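Long-range contacts in mandelate racemase/muconate lactonizing enzyme family protein (Bradyrhizobium sp. ORS 278, PDB 3TOY), which belongs to the enolase superfamily, pairing an N-terminal capping domain with a modified TIM-barrel domain that binds a calcium ion, its precise function being unassigned: residues A[66-71]-A[139-144]; A[27-32]-A[60-65]; A[241-246]-A[288-293]; A[220-225]-A[249-254]; A[123-128]-A[272-277]. All coordinates share one frame; numbering follows the deposited sequence.

Contact 1: A[66-71]-A[139-144]; sequences QGVTGH and GQLAGK
Val68 and Leu141 hold the CA atoms nearest each other, 6.6 Å apart, where the loop leading into strand 69-75 passes the last turn of helix 122-142. Val68 CG1 rests on Gln140 CB at 3.7 Å, while CG2 meets Leu141 CD2. The same Leu141 methyl also touches Gln66 CB, so that it lies between the two residues flanking Gly67.

The Gln140 chain runs out extended (chi2 -171°), which carries the amide past Val68 to the strand: NE2 donates to Thr69 O at 2.8 Å, a bent bond (139° at the hydrogen) arriving from above the carbonyl plane. The other end of the amide, OE1, accepts a hydrogen bond from water 1, which in turn accepts from Thr69 N at 2.8 Å. One glutamine thus serves both backbone polar groups of Thr69, one directly and one through water. Asp136 OD2, a turn earlier in the helix, accepts hydrogen bonds from Gln140 NE2 and His71 N.

The helix ends in a Schellman motif at Gly143. Strand 69-75 is, within this chain, an outermost strand of the N-terminal antiparallel sheet, its Gly70 pairing with Val62 of strand 50-64, while Leu141 also packs on Ala27 and Leu101.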
# COMPACT_ATOMS: atom_id res chain seq x y z
N GLN A 66 -21.59 45.17 -25.11
CA GLN A 66 -22.85 44.73 -25.72
C GLN A 66 -24.07 45.01 -24.85
O GLN A 66 -25.07 44.29 -24.90
CB GLN A 66 -22.79 43.26 -26.18
CG GLN A 66 -21.79 43.03 -27.30
CD GLN A 66 -21.86 41.62 -27.88
OE1 GLN A 66 -22.68 40.81 -27.46
NE2 GLN A 66 -21.00 41.34 -28.86
N GLY A 67 -23.98 46.07 -24.06
CA GLY A 67 -25.13 46.58 -23.31
C GLY A 67 -25.46 45.76 -22.08
O GLY A 67 -26.54 45.91 -21.51
N VAL A 68 -24.52 44.89 -21.68
CA VAL A 68 -24.72 44.07 -20.48
C VAL A 68 -23.57 44.24 -19.50
O VAL A 68 -22.40 44.32 -19.90
CB VAL A 68 -24.84 42.57 -20.81
CG1 VAL A 68 -24.47 41.73 -19.58
CG2 VAL A 68 -26.24 42.24 -21.31
N THR A 69 -23.91 44.27 -18.22
CA THR A 69 -22.94 44.25 -17.15
C THR A 69 -23.12 42.99 -16.29
O THR A 69 -24.18 42.79 -15.68
CB THR A 69 -23.01 45.52 -16.29
OG1 THR A 69 -22.68 46.65 -17.11
CG2 THR A 69 -22.03 45.47 -15.13
N GLY A 70 -22.08 42.15 -16.26
CA GLY A 70 -22.10 40.93 -15.43
C GLY A 70 -21.93 41.28 -13.97
O GLY A 70 -21.17 42.19 -13.62
N HIS A 71 -22.63 40.56 -13.10
CA HIS A 71 -22.55 40.81 -11.68
C HIS A 71 -22.19 39.51 -10.94
O HIS A 71 -22.56 38.43 -11.38
CB HIS A 71 -23.91 41.25 -11.14
CG HIS A 71 -24.53 42.41 -11.87
ND1 HIS A 71 -24.08 43.70 -11.73
CD2 HIS A 71 -25.57 42.46 -12.73
CE1 HIS A 71 -24.81 44.51 -12.48
NE2 HIS A 71 -25.73 43.78 -13.10
N GLY A 139 -24.94 34.81 -19.61
CA GLY A 139 -26.34 34.45 -19.43
C GLY A 139 -27.25 35.63 -19.78
O GLY A 139 -28.25 35.47 -20.47
N GLN A 140 -26.91 36.81 -19.28
CA GLN A 140 -27.69 38.01 -19.57
C GLN A 140 -27.72 38.24 -21.07
O GLN A 140 -28.77 38.53 -21.64
CB GLN A 140 -27.11 39.24 -18.88
CG GLN A 140 -27.38 39.32 -17.38
CD GLN A 140 -26.97 40.66 -16.81
OE1 GLN A 140 -27.54 41.70 -17.16
NE2 GLN A 140 -26.00 40.65 -15.92
N LEU A 141 -26.57 38.11 -21.72
CA LEU A 141 -26.48 38.34 -23.16
C LEU A 141 -27.32 37.35 -23.94
O LEU A 141 -27.81 37.68 -25.02
CB LEU A 141 -25.03 38.33 -23.64
CG LEU A 141 -24.18 39.53 -23.24
CD1 LEU A 141 -22.71 39.19 -23.31
CD2 LEU A 141 -24.49 40.70 -24.19
N ALA A 142 -27.49 36.14 -23.40
CA ALA A 142 -28.35 35.14 -24.04
C ALA A 142 -29.80 35.23 -23.58
O ALA A 142 -30.67 34.59 -24.15
CB ALA A 142 -27.80 33.72 -23.78
N GLY A 143 -30.06 36.00 -22.53
CA GLY A 143 -31.39 36.05 -21.94
C GLY A 143 -31.79 34.73 -21.30
O GLY A 143 -32.97 34.36 -21.30
N LYS A 144 -30.81 34.04 -20.72
CA LYS A 144 -31.04 32.72 -20.12
C LYS A 144 -30.33 32.65 -18.79
O LYS A 144 -29.34 33.34 -18.58
CB LYS A 144 -30.50 31.62 -21.01
CG LYS A 144 -31.34 31.36 -22.23
CD LYS A 144 -30.53 30.61 -23.28
CE LYS A 144 -31.45 30.09 -24.37
NZ LYS A 144 -30.64 29.50 -25.46
O HOH W 1 -26.66 44.18 -17.52

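Contact 2: A[27-32]-A[60-65]; sequences AAITGV and IDVTTD
Two residues of one strand, Thr30 and Gly31, stand opposite the single Thr63 of the other, a classic beta bulge that shifts the register of this antiparallel pair by one residue. Thr63 O is the pivot: Thr30 N reaches it at 2.8 Å in a nearly straight bond (175°), and Gly31 N adds a weak one. In return Thr63 N donates to Gly31 O at 2.8 Å.

Two hydroxyls meet over the bulge. Thr30 OG1 and Thr63 OG1 share a hydrogen bond of 2.7 Å in which either could be the donor, their side chains crossing at about a right angle. Each hydroxyl sits between its own backbone N and carbonyl carbon (chi1 53° and 62°), a rotation that brings both oxygens over the bulged backbone.

At the start of segment 27-32, Asp65 grips Ala28 twice. Its OD1 accepts from Ala28 N at 2.9 Å, met from above the carboxylate plane, and its backbone N donates to Ala28 O at 3.0 Å.

On the face carrying Val32 and Val62, these two valines stand side by side with their CG2 methyls 4.0 Å apart, and Val62 CG1 meets Ile29 CG1. Helix 122-142 covers this apolar layer through Leu130, Ala133 and Phe134. The bulge is a local feature of the hairpin formed by strands 29-47 and 50-64; an antiparallel sheet packed on helices is characteristic of the N-terminal capping domain of the mandelate racemase and muconate lactonizing enzyme family.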
# COMPACT_ATOMS: atom_id res chain seq x y z
N ALA A 27 -18.83 39.31 -27.18
CA ALA A 27 -18.65 40.50 -26.34
C ALA A 27 -17.22 40.66 -25.83
O ALA A 27 -16.51 39.67 -25.60
CB ALA A 27 -19.65 40.50 -25.17
N ALA A 28 -16.79 41.91 -25.67
CA ALA A 28 -15.53 42.21 -25.00
C ALA A 28 -15.80 42.93 -23.70
O ALA A 28 -16.82 43.60 -23.54
CB ALA A 28 -14.62 43.04 -25.89
N ILE A 29 -14.88 42.76 -22.76
CA ILE A 29 -14.94 43.43 -21.49
C ILE A 29 -14.47 44.86 -21.70
O ILE A 29 -13.49 45.08 -22.43
CB ILE A 29 -14.01 42.72 -20.48
CG1 ILE A 29 -14.55 41.31 -20.18
CG2 ILE A 29 -13.83 43.55 -19.20
CD1 ILE A 29 -13.48 40.35 -19.67
N THR A 30 -15.17 45.82 -21.09
CA THR A 30 -14.78 47.23 -21.17
C THR A 30 -14.27 47.74 -19.83
O THR A 30 -13.42 48.63 -19.77
CB THR A 30 -15.95 48.12 -21.66
OG1 THR A 30 -17.10 47.90 -20.84
CG2 THR A 30 -16.30 47.80 -23.11
N GLY A 31 -14.76 47.17 -18.74
CA GLY A 31 -14.28 47.59 -17.44
C GLY A 31 -14.77 46.72 -16.31
O GLY A 31 -15.68 45.91 -16.48
N VAL A 32 -14.18 46.93 -15.14
CA VAL A 32 -14.53 46.18 -13.96
C VAL A 32 -14.53 47.13 -12.76
O VAL A 32 -13.55 47.84 -12.53
CB VAL A 32 -13.51 45.03 -13.74
CG1 VAL A 32 -13.70 44.39 -12.39
CG2 VAL A 32 -13.65 44.01 -14.86
N ILE A 60 -19.41 42.91 -7.56
CA ILE A 60 -18.53 42.98 -8.71
C ILE A 60 -19.36 43.23 -9.93
O ILE A 60 -20.38 42.56 -10.16
CB ILE A 60 -17.73 41.63 -8.87
CG1 ILE A 60 -16.85 41.38 -7.64
CG2 ILE A 60 -16.97 41.58 -10.17
CD1 ILE A 60 -16.01 40.05 -7.67
N ASP A 61 -18.93 44.20 -10.73
CA ASP A 61 -19.59 44.52 -12.00
C ASP A 61 -18.59 44.45 -13.13
O ASP A 61 -17.55 45.10 -13.09
CB ASP A 61 -20.20 45.92 -11.96
CG ASP A 61 -21.23 46.06 -10.87
OD1 ASP A 61 -22.15 45.24 -10.81
OD2 ASP A 61 -21.12 47.00 -10.06
N VAL A 62 -18.91 43.68 -14.14
CA VAL A 62 -18.04 43.58 -15.29
C VAL A 62 -18.78 44.13 -16.50
O VAL A 62 -19.69 43.49 -17.03
CB VAL A 62 -17.60 42.11 -15.57
CG1 VAL A 62 -16.79 42.03 -16.87
CG2 VAL A 62 -16.80 41.55 -14.38
N THR A 63 -18.39 45.32 -16.95
CA THR A 63 -19.10 45.96 -18.06
C THR A 63 -18.55 45.40 -19.36
O THR A 63 -17.35 45.14 -19.47
CB THR A 63 -18.92 47.50 -18.04
OG1 THR A 63 -17.53 47.82 -18.19
CG2 THR A 63 -19.42 48.10 -16.74
N THR A 64 -19.44 45.24 -20.33
CA THR A 64 -19.07 44.75 -21.65
C THR A 64 -19.47 45.78 -22.71
O THR A 64 -20.08 46.80 -22.39
CB THR A 64 -19.81 43.45 -21.98
OG1 THR A 64 -21.18 43.72 -22.29
CG2 THR A 64 -19.74 42.50 -20.77
N ASP A 65 -19.13 45.48 -23.96
CA ASP A 65 -19.46 46.36 -25.08
C ASP A 65 -20.75 45.95 -25.78
O ASP A 65 -20.97 46.32 -26.94
CB ASP A 65 -18.28 46.41 -26.07
CG ASP A 65 -18.02 45.07 -26.75
OD1 ASP A 65 -18.67 44.06 -26.39
OD2 ASP A 65 -17.17 45.02 -27.66
O HOH W 2 -18.78 49.58 -21.71

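Contact 3: A[241-246]-A[288-293]; sequences LTWIEE and SDFIMP. With CA (calcium ion), chain E.
This is a buried contact of side chains in the barrel interior, spanning two strands, 243-245 and 290-291, that are not direct neighbours but are separated by strand 267-269. The backbones stay 8.2 Å apart at the CA atoms of Trp243 and Phe290. These two residues meet rim to rim, Trp243 CE3 to Phe290 CD2 at 3.5 Å, with their planes at 75° and neither ring over the other's face. The Phe290 edge also points at Thr242 O, near the ring plane.

Parallel strands lining a modified TIM barrel, with metal-binding carboxylates at their C-terminal ends, are a hallmark of the enolase superfamily, and Glu245 follows the pattern: its OE2 binds the calcium ion at 2.3 Å, alongside Asp219 and Glu271. CG lies anti to the backbone N (chi1 -179°) and the chain continues extended, carrying the carboxylate to the metal. The second oxygen, OE1, accepts from Trp243 NE1 at 2.8 Å on its anti lone pair and pairs with Lys188 in a salt bridge; these bonds would restrict rotation of the carboxylate. The Met292 side chain crosses that of Glu245 at about a right angle, SD 3.4 Å from Glu245 OE1 and CE 3.4 Å from OE2. The same sulfur makes an oblique Met-aromatic contact with Trp243.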
# COMPACT_ATOMS: atom_id res chain seq x y z
N LEU A 241 -26.85 12.29 12.98
CA LEU A 241 -26.39 13.45 12.21
C LEU A 241 -26.11 13.07 10.75
O LEU A 241 -25.65 11.98 10.46
CB LEU A 241 -25.13 14.04 12.85
CG LEU A 241 -25.32 14.43 14.31
CD1 LEU A 241 -24.02 14.98 14.89
CD2 LEU A 241 -26.44 15.47 14.35
N THR A 242 -26.38 13.99 9.84
CA THR A 242 -26.16 13.75 8.43
C THR A 242 -24.68 13.88 8.08
O THR A 242 -24.18 13.13 7.24
CB THR A 242 -27.00 14.73 7.60
OG1 THR A 242 -28.37 14.30 7.67
CG2 THR A 242 -26.55 14.78 6.13
N TRP A 243 -24.00 14.83 8.70
CA TRP A 243 -22.55 15.01 8.48
C TRP A 243 -21.90 15.83 9.57
O TRP A 243 -22.59 16.56 10.33
CB TRP A 243 -22.26 15.57 7.08
CG TRP A 243 -22.50 17.07 6.83
CD1 TRP A 243 -22.08 18.13 7.57
CD2 TRP A 243 -23.15 17.62 5.67
NE1 TRP A 243 -22.44 19.32 6.95
CE2 TRP A 243 -23.09 19.02 5.79
CE3 TRP A 243 -23.77 17.05 4.55
CZ2 TRP A 243 -23.65 19.86 4.83
CZ3 TRP A 243 -24.32 17.90 3.60
CH2 TRP A 243 -24.25 19.29 3.74
N ILE A 244 -20.59 15.64 9.72
CA ILE A 244 -19.76 16.47 10.58
C ILE A 244 -18.87 17.29 9.66
O ILE A 244 -18.12 16.72 8.86
CB ILE A 244 -18.84 15.61 11.44
CG1 ILE A 244 -19.69 14.67 12.31
CG2 ILE A 244 -17.90 16.49 12.26
CD1 ILE A 244 -20.41 15.40 13.48
N GLU A 245 -18.89 18.62 9.82
CA GLU A 245 -18.27 19.50 8.83
C GLU A 245 -16.99 20.14 9.40
O GLU A 245 -16.99 20.62 10.54
CB GLU A 245 -19.30 20.55 8.42
CG GLU A 245 -18.86 21.55 7.39
CD GLU A 245 -20.04 22.42 6.96
OE1 GLU A 245 -21.15 21.85 6.79
OE2 GLU A 245 -19.84 23.65 6.79
N GLU A 246 -15.92 20.13 8.60
CA GLU A 246 -14.60 20.67 8.98
C GLU A 246 -14.24 20.43 10.44
O GLU A 246 -14.08 21.38 11.21
CB GLU A 246 -14.51 22.16 8.64
CG GLU A 246 -14.43 22.45 7.14
CD GLU A 246 -13.97 23.88 6.85
OE1 GLU A 246 -14.53 24.81 7.47
OE2 GLU A 246 -13.06 24.08 6.03
N SER A 288 -12.34 13.49 2.90
CA SER A 288 -13.75 13.55 3.31
C SER A 288 -14.67 12.62 2.53
O SER A 288 -14.31 12.12 1.47
CB SER A 288 -14.25 14.99 3.20
OG SER A 288 -14.26 15.40 1.83
N ASP A 289 -15.86 12.38 3.09
CA ASP A 289 -16.89 11.59 2.44
C ASP A 289 -17.72 12.42 1.52
O ASP A 289 -18.15 11.93 0.48
CB ASP A 289 -17.83 10.96 3.48
CG ASP A 289 -17.07 10.07 4.43
OD1 ASP A 289 -16.57 9.04 3.95
OD2 ASP A 289 -16.93 10.39 5.62
N PHE A 290 -17.95 13.67 1.93
CA PHE A 290 -18.75 14.63 1.17
C PHE A 290 -17.83 15.84 0.91
O PHE A 290 -16.88 16.07 1.67
CB PHE A 290 -19.92 15.15 2.03
CG PHE A 290 -20.94 14.08 2.44
CD1 PHE A 290 -21.06 12.89 1.74
CD2 PHE A 290 -21.79 14.31 3.51
CE1 PHE A 290 -22.02 11.95 2.13
CE2 PHE A 290 -22.76 13.38 3.89
CZ PHE A 290 -22.87 12.22 3.19
N ILE A 291 -18.16 16.66 -0.09
CA ILE A 291 -17.47 17.94 -0.25
C ILE A 291 -18.51 19.03 -0.47
O ILE A 291 -19.60 18.75 -0.93
CB ILE A 291 -16.44 17.98 -1.45
CG1 ILE A 291 -17.12 17.66 -2.78
CG2 ILE A 291 -15.22 17.03 -1.14
CD1 ILE A 291 -16.20 17.83 -3.96
N MET A 292 -18.13 20.26 -0.14
CA MET A 292 -18.96 21.44 -0.39
C MET A 292 -18.09 22.63 -0.82
O MET A 292 -17.74 23.48 0.01
CB MET A 292 -19.78 21.80 0.86
CG MET A 292 -19.01 21.87 2.17
SD MET A 292 -20.11 22.15 3.60
CE MET A 292 -20.44 23.94 3.46
N PRO A 293 -17.71 22.66 -2.10
CA PRO A 293 -16.88 23.78 -2.55
C PRO A 293 -17.62 25.12 -2.38
O PRO A 293 -18.86 25.14 -2.36
CB PRO A 293 -16.65 23.49 -4.03
CG PRO A 293 -16.97 22.02 -4.21
CD PRO A 293 -17.99 21.69 -3.18
CA CA E . -18.91 25.71 7.27
O HOH W 3 -17.09 24.80 8.27
O HOH W 4 -20.91 26.87 6.46

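Contact 4: A[220-225]-A[249-254]; sequences FNQSLD and PQENLS. With P4C (O-acetaldehydyl-hexaethylene glycol), chain N; ACT (acetate ion), chain F.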
# COMPACT_ATOMS: atom_id res chain seq x y z
N PHE A 220 -18.03 22.10 12.93
CA PHE A 220 -17.02 22.43 13.94
C PHE A 220 -16.13 23.60 13.55
O PHE A 220 -15.32 24.08 14.36
CB PHE A 220 -16.12 21.21 14.27
CG PHE A 220 -16.78 20.19 15.17
CD1 PHE A 220 -17.18 20.54 16.46
CD2 PHE A 220 -16.98 18.89 14.74
CE1 PHE A 220 -17.78 19.62 17.29
CE2 PHE A 220 -17.59 17.93 15.60
CZ PHE A 220 -17.98 18.31 16.87
N ASN A 221 -16.26 24.07 12.30
CA ASN A 221 -15.45 25.20 11.84
C ASN A 221 -13.96 25.06 12.16
O ASN A 221 -13.33 26.02 12.58
CB ASN A 221 -16.01 26.54 12.37
CG ASN A 221 -17.22 26.99 11.58
OD1 ASN A 221 -18.36 26.85 12.04
ND2 ASN A 221 -16.99 27.47 10.37
N GLN A 222 -13.40 23.87 11.92
CA GLN A 222 -11.95 23.66 12.03
C GLN A 222 -11.41 23.73 13.45
O GLN A 222 -10.19 23.85 13.65
CB GLN A 222 -11.18 24.66 11.18
CG GLN A 222 -11.67 24.80 9.73
CD GLN A 222 -10.90 25.87 9.01
OE1 GLN A 222 -9.70 25.72 8.73
NE2 GLN A 222 -11.58 26.99 8.70
N SER A 223 -12.28 23.61 14.44
CA SER A 223 -11.90 23.97 15.81
C SER A 223 -11.24 22.83 16.60
O SER A 223 -10.73 23.07 17.70
CB SER A 223 -13.11 24.52 16.56
OG SER A 223 -14.16 23.54 16.64
N LEU A 224 -11.25 21.61 16.07
CA LEU A 224 -10.69 20.48 16.82
C LEU A 224 -9.40 19.96 16.20
O LEU A 224 -9.10 20.31 15.07
CB LEU A 224 -11.70 19.34 16.89
CG LEU A 224 -13.09 19.71 17.39
CD1 LEU A 224 -14.00 18.49 17.43
CD2 LEU A 224 -12.94 20.31 18.79
N ASP A 225 -8.66 19.13 16.94
CA ASP A 225 -7.59 18.31 16.35
C ASP A 225 -8.14 16.93 16.04
O ASP A 225 -9.27 16.59 16.44
CB ASP A 225 -6.30 18.27 17.21
CG ASP A 225 -6.50 17.67 18.60
OD1 ASP A 225 -7.39 16.84 18.81
OD2 ASP A 225 -5.73 18.03 19.50
N PRO A 249 -8.52 21.75 11.06
CA PRO A 249 -8.16 22.78 10.09
C PRO A 249 -8.28 22.31 8.64
O PRO A 249 -7.90 21.17 8.30
CB PRO A 249 -6.71 23.13 10.45
CG PRO A 249 -6.66 22.87 11.95
CD PRO A 249 -7.55 21.66 12.17
N GLN A 250 -8.80 23.19 7.79
CA GLN A 250 -9.04 22.87 6.39
C GLN A 250 -7.77 22.43 5.65
O GLN A 250 -7.85 21.62 4.74
CB GLN A 250 -9.69 24.05 5.65
CG GLN A 250 -8.93 25.40 5.72
CD GLN A 250 -8.06 25.67 4.51
OE1 GLN A 250 -7.92 24.83 3.62
NE2 GLN A 250 -7.47 26.87 4.46
N GLU A 251 -6.61 22.97 6.03
CA GLU A 251 -5.36 22.64 5.34
C GLU A 251 -4.88 21.24 5.73
O GLU A 251 -3.98 20.69 5.09
CB GLU A 251 -4.24 23.62 5.73
CG GLU A 251 -4.54 25.09 5.42
CD GLU A 251 -5.10 25.85 6.63
OE1 GLU A 251 -5.73 25.22 7.50
OE2 GLU A 251 -4.90 27.10 6.69
N ASN A 252 -5.45 20.70 6.80
CA ASN A 252 -4.97 19.45 7.37
C ASN A 252 -5.72 18.29 6.70
O ASN A 252 -6.67 17.76 7.24
CB ASN A 252 -5.15 19.47 8.90
CG ASN A 252 -4.42 18.31 9.61
OD1 ASN A 252 -3.81 17.45 8.97
ND2 ASN A 252 -4.48 18.31 10.94
N LEU A 253 -5.31 17.97 5.47
CA LEU A 253 -6.00 16.95 4.69
C LEU A 253 -5.76 15.58 5.32
O LEU A 253 -6.68 14.74 5.37
CB LEU A 253 -5.50 16.95 3.24
CG LEU A 253 -5.70 18.28 2.47
CD1 LEU A 253 -5.08 18.21 1.06
CD2 LEU A 253 -7.16 18.63 2.42
N SER A 254 -4.51 15.34 5.73
CA SER A 254 -4.16 14.07 6.43
C SER A 254 -4.95 13.88 7.71
O SER A 254 -5.40 12.77 8.00
CB SER A 254 -2.65 14.00 6.73
OG SER A 254 -1.95 13.92 5.49
O1 P4C N . -6.74 15.84 21.40
C2 P4C N . -5.81 16.15 22.45
C3 P4C N . -6.37 17.30 23.27
O4 P4C N . -5.42 18.35 23.27
C5 P4C N . -5.99 19.59 23.67
C6 P4C N . -5.18 20.10 24.85
O7 P4C N . -5.58 19.39 26.03
C8 P4C N . -4.79 19.79 27.15
C9 P4C N . -5.21 18.99 28.37
O10 P4C N . -6.53 19.39 28.70
C11 P4C N . -6.94 18.81 29.93
C12 P4C N . -8.42 19.06 30.11
O13 P4C N . -9.09 18.71 28.90
C14 P4C N . -10.52 18.77 29.04
C15 P4C N . -11.15 18.11 27.83
O16 P4C N . -10.98 16.70 27.94
C17 P4C N . -11.03 16.02 26.69
C18 P4C N . -10.65 14.57 26.92
O19 P4C N . -11.63 13.93 27.75
C20 P4C N . -11.26 12.60 28.12
C21 P4C N . -12.26 12.04 29.13
O22 P4C N . -12.12 12.68 30.40
C ACT F . -19.03 29.14 7.73
O ACT F . -19.83 29.33 6.79
OXT ACT F . -19.04 27.99 8.24
CH3 ACT F . -18.10 30.20 8.24
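Hydrogen bonding across the contact centres on Gln222, whose chain runs extended (chi2 177°), which brings OE1 to Gln250 N; the bond of 2.8 Å from Gln250 N to Gln222 OE1 is almost linear (173°), the donor tilted from the carbonyl plane. The two glutamine side chains run alongside each other, pointing the same way with their amide planes 61° apart.

Van der Waals packing involves Pro249. Its CA lies 3.7 Å from Gln222 CB, and its CD approaches Leu224 O at 3.6 Å.

Local bonds shape each loop. A type I' turn spans Phe220 to Ser223, with Phe220 O receiving both Ser223 N and Ser223 OG; a type I turn spans Pro249 to Asn252. Asp225 and Asn252 are N-caps of the helices that follow.

Bound groups lie to the side: Asn221 ND2 donates to the acetate ion at OXT (3.0 Å), and Asp225 OD1 accepts from O1 of O-acetaldehydyl-hexaethylene glycol.

Arg115 of a neighbouring subunit also donates to Gln222 OE1 and forms a salt bridge with Glu251, whose other oxygen accepts from Gln120 of that subunit, so one amide oxygen ties together two barrel loops and a subunit interface.

Contact 5: A[123-128]-A[272-277]; sequences VGMAVS and NWWFPR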
# COMPACT_ATOMS: atom_id res chain seq x y z
N VAL A 123 -6.44 36.69 -3.63
CA VAL A 123 -6.32 36.72 -5.08
C VAL A 123 -7.28 35.72 -5.70
O VAL A 123 -7.96 36.02 -6.68
CB VAL A 123 -4.86 36.44 -5.53
CG1 VAL A 123 -4.78 36.09 -7.00
CG2 VAL A 123 -3.94 37.63 -5.15
N GLY A 124 -7.33 34.51 -5.13
CA GLY A 124 -8.24 33.49 -5.64
C GLY A 124 -9.71 33.88 -5.56
O GLY A 124 -10.50 33.52 -6.44
N MET A 125 -10.09 34.59 -4.50
CA MET A 125 -11.48 35.04 -4.35
C MET A 125 -11.83 36.08 -5.41
O MET A 125 -12.93 36.04 -5.99
CB MET A 125 -11.71 35.62 -2.97
CG MET A 125 -11.46 34.61 -1.83
SD MET A 125 -11.41 35.36 -0.21
CE MET A 125 -13.15 35.54 0.16
N ALA A 126 -10.90 37.00 -5.66
CA ALA A 126 -11.02 37.96 -6.77
C ALA A 126 -11.22 37.25 -8.09
O ALA A 126 -12.15 37.55 -8.83
CB ALA A 126 -9.79 38.83 -6.84
N VAL A 127 -10.32 36.32 -8.40
CA VAL A 127 -10.38 35.52 -9.62
C VAL A 127 -11.72 34.77 -9.77
O VAL A 127 -12.33 34.77 -10.85
CB VAL A 127 -9.19 34.52 -9.67
CG1 VAL A 127 -9.38 33.48 -10.77
CG2 VAL A 127 -7.88 35.29 -9.87
N SER A 128 -12.18 34.16 -8.69
CA SER A 128 -13.41 33.37 -8.76
C SER A 128 -14.59 34.32 -8.90
O SER A 128 -15.56 34.00 -9.58
CB SER A 128 -13.59 32.52 -7.50
OG SER A 128 -12.46 31.64 -7.35
N ASN A 272 -13.16 25.65 2.17
CA ASN A 272 -11.97 26.47 2.23
C ASN A 272 -10.80 26.03 1.34
O ASN A 272 -9.72 26.65 1.38
CB ASN A 272 -11.54 26.67 3.70
CG ASN A 272 -12.54 27.51 4.46
OD1 ASN A 272 -12.93 28.55 3.96
ND2 ASN A 272 -13.00 27.03 5.61
N TRP A 273 -11.02 25.01 0.51
CA TRP A 273 -9.98 24.53 -0.39
C TRP A 273 -9.94 25.35 -1.69
O TRP A 273 -10.96 25.90 -2.14
CB TRP A 273 -10.14 23.03 -0.70
CG TRP A 273 -10.12 22.16 0.53
CD1 TRP A 273 -9.51 22.45 1.72
CD2 TRP A 273 -10.69 20.85 0.68
NE1 TRP A 273 -9.70 21.41 2.61
CE2 TRP A 273 -10.41 20.42 1.99
CE3 TRP A 273 -11.42 20.00 -0.17
CZ2 TRP A 273 -10.86 19.19 2.49
CZ3 TRP A 273 -11.88 18.76 0.34
CH2 TRP A 273 -11.59 18.38 1.65
N TRP A 274 -8.76 25.41 -2.28
CA TRP A 274 -8.50 26.35 -3.39
C TRP A 274 -8.44 25.65 -4.74
O TRP A 274 -7.52 24.87 -4.99
CB TRP A 274 -7.17 27.12 -3.13
CG TRP A 274 -7.27 27.96 -1.90
CD1 TRP A 274 -6.74 27.70 -0.67
CD2 TRP A 274 -8.01 29.19 -1.77
NE1 TRP A 274 -7.10 28.70 0.22
CE2 TRP A 274 -7.86 29.63 -0.44
CE3 TRP A 274 -8.77 29.96 -2.66
CZ2 TRP A 274 -8.46 30.81 0.03
CZ3 TRP A 274 -9.37 31.15 -2.20
CH2 TRP A 274 -9.20 31.56 -0.86
N PHE A 275 -9.40 25.97 -5.62
CA PHE A 275 -9.36 25.62 -7.04
C PHE A 275 -9.44 24.12 -7.30
O PHE A 275 -9.42 23.32 -6.35
CB PHE A 275 -8.13 26.23 -7.72
CG PHE A 275 -8.22 27.72 -7.84
CD1 PHE A 275 -8.94 28.30 -8.86
CD2 PHE A 275 -7.63 28.53 -6.87
CE1 PHE A 275 -9.05 29.70 -8.97
CE2 PHE A 275 -7.73 29.91 -6.95
CZ PHE A 275 -8.45 30.49 -8.00
N PRO A 276 -9.58 23.74 -8.58
CA PRO A 276 -9.71 22.31 -8.84
C PRO A 276 -8.54 21.51 -8.28
O PRO A 276 -8.75 20.37 -7.79
CB PRO A 276 -9.78 22.24 -10.36
CG PRO A 276 -10.60 23.52 -10.70
CD PRO A 276 -9.99 24.55 -9.75
N ARG A 277 -7.34 22.06 -8.30
CA ARG A 277 -6.18 21.28 -7.78
C ARG A 277 -6.29 21.04 -6.29
O ARG A 277 -5.91 19.97 -5.81
CB ARG A 277 -4.84 21.93 -8.12
CG ARG A 277 -3.60 21.15 -7.54
CD ARG A 277 -3.47 19.77 -8.20
NE ARG A 277 -3.37 19.91 -9.65
CZ ARG A 277 -3.72 18.98 -10.54
NH1 ARG A 277 -4.14 17.79 -10.13
NH2 ARG A 277 -3.62 19.23 -11.84
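Gly124 O is held by two donors from one residue, Ser128 N and Ser128 OG, both at 2.9 Å and arriving from opposite faces of the carbonyl plane. This doubly bonded helical turn belongs to helix 122-142 of the capping domain, and against it rests the start of helix 275-285 of the modified TIM barrel, so the contact joins the two domains of an enolase-superfamily chain.

The absence of a side chain at Gly124 lets two aromatic rings come close to the helix. Phe275 CG, beside its backbone N (chi1 -69°), sends the ring out toward the helix edge-first, CZ lying 3.8 Å from Gly124 CA, and Val127 CG1 reaches the same edge, near the ring plane. Trp119 stacks on the Phe275 ring. Trp274 turns its six-membered ring toward Met125, the next residue of the helix, while its NE1 bonds to Gln120 OE1 of a neighbouring subunit. Met125 meets the indole at its edge, in the ring plane, with CG 3.9 Å from Trp274 CH2.

The contacts fall into two groups, with contact 5 between them. Contacts 1 and 2, centres 10 Å apart, share the N-terminal sheet, where His71 ND1 bonds to Asp61 OD1 at 2.6 Å. Contacts 3 and 4, centres 12 Å apart, meet through backbone bonds at the barrel's calcium end: Glu246 O receives Gln222 N at 2.7 Å. Contact 1 lies about 35 Å from contact 3, centre to centre. Contact 5 touches the barrel pair, Asn272 ND2 to Glu246 OE2 at 3.0 Å and Trp273 NE1 to Gln250 O at 2.8 Å, and is tied to contact 1 through helix 122-142, without touching contacts 1 or 2. Contact 3 supplies Glu245 to the calcium site; the Gln222 side chain is about 8 Å from that ion.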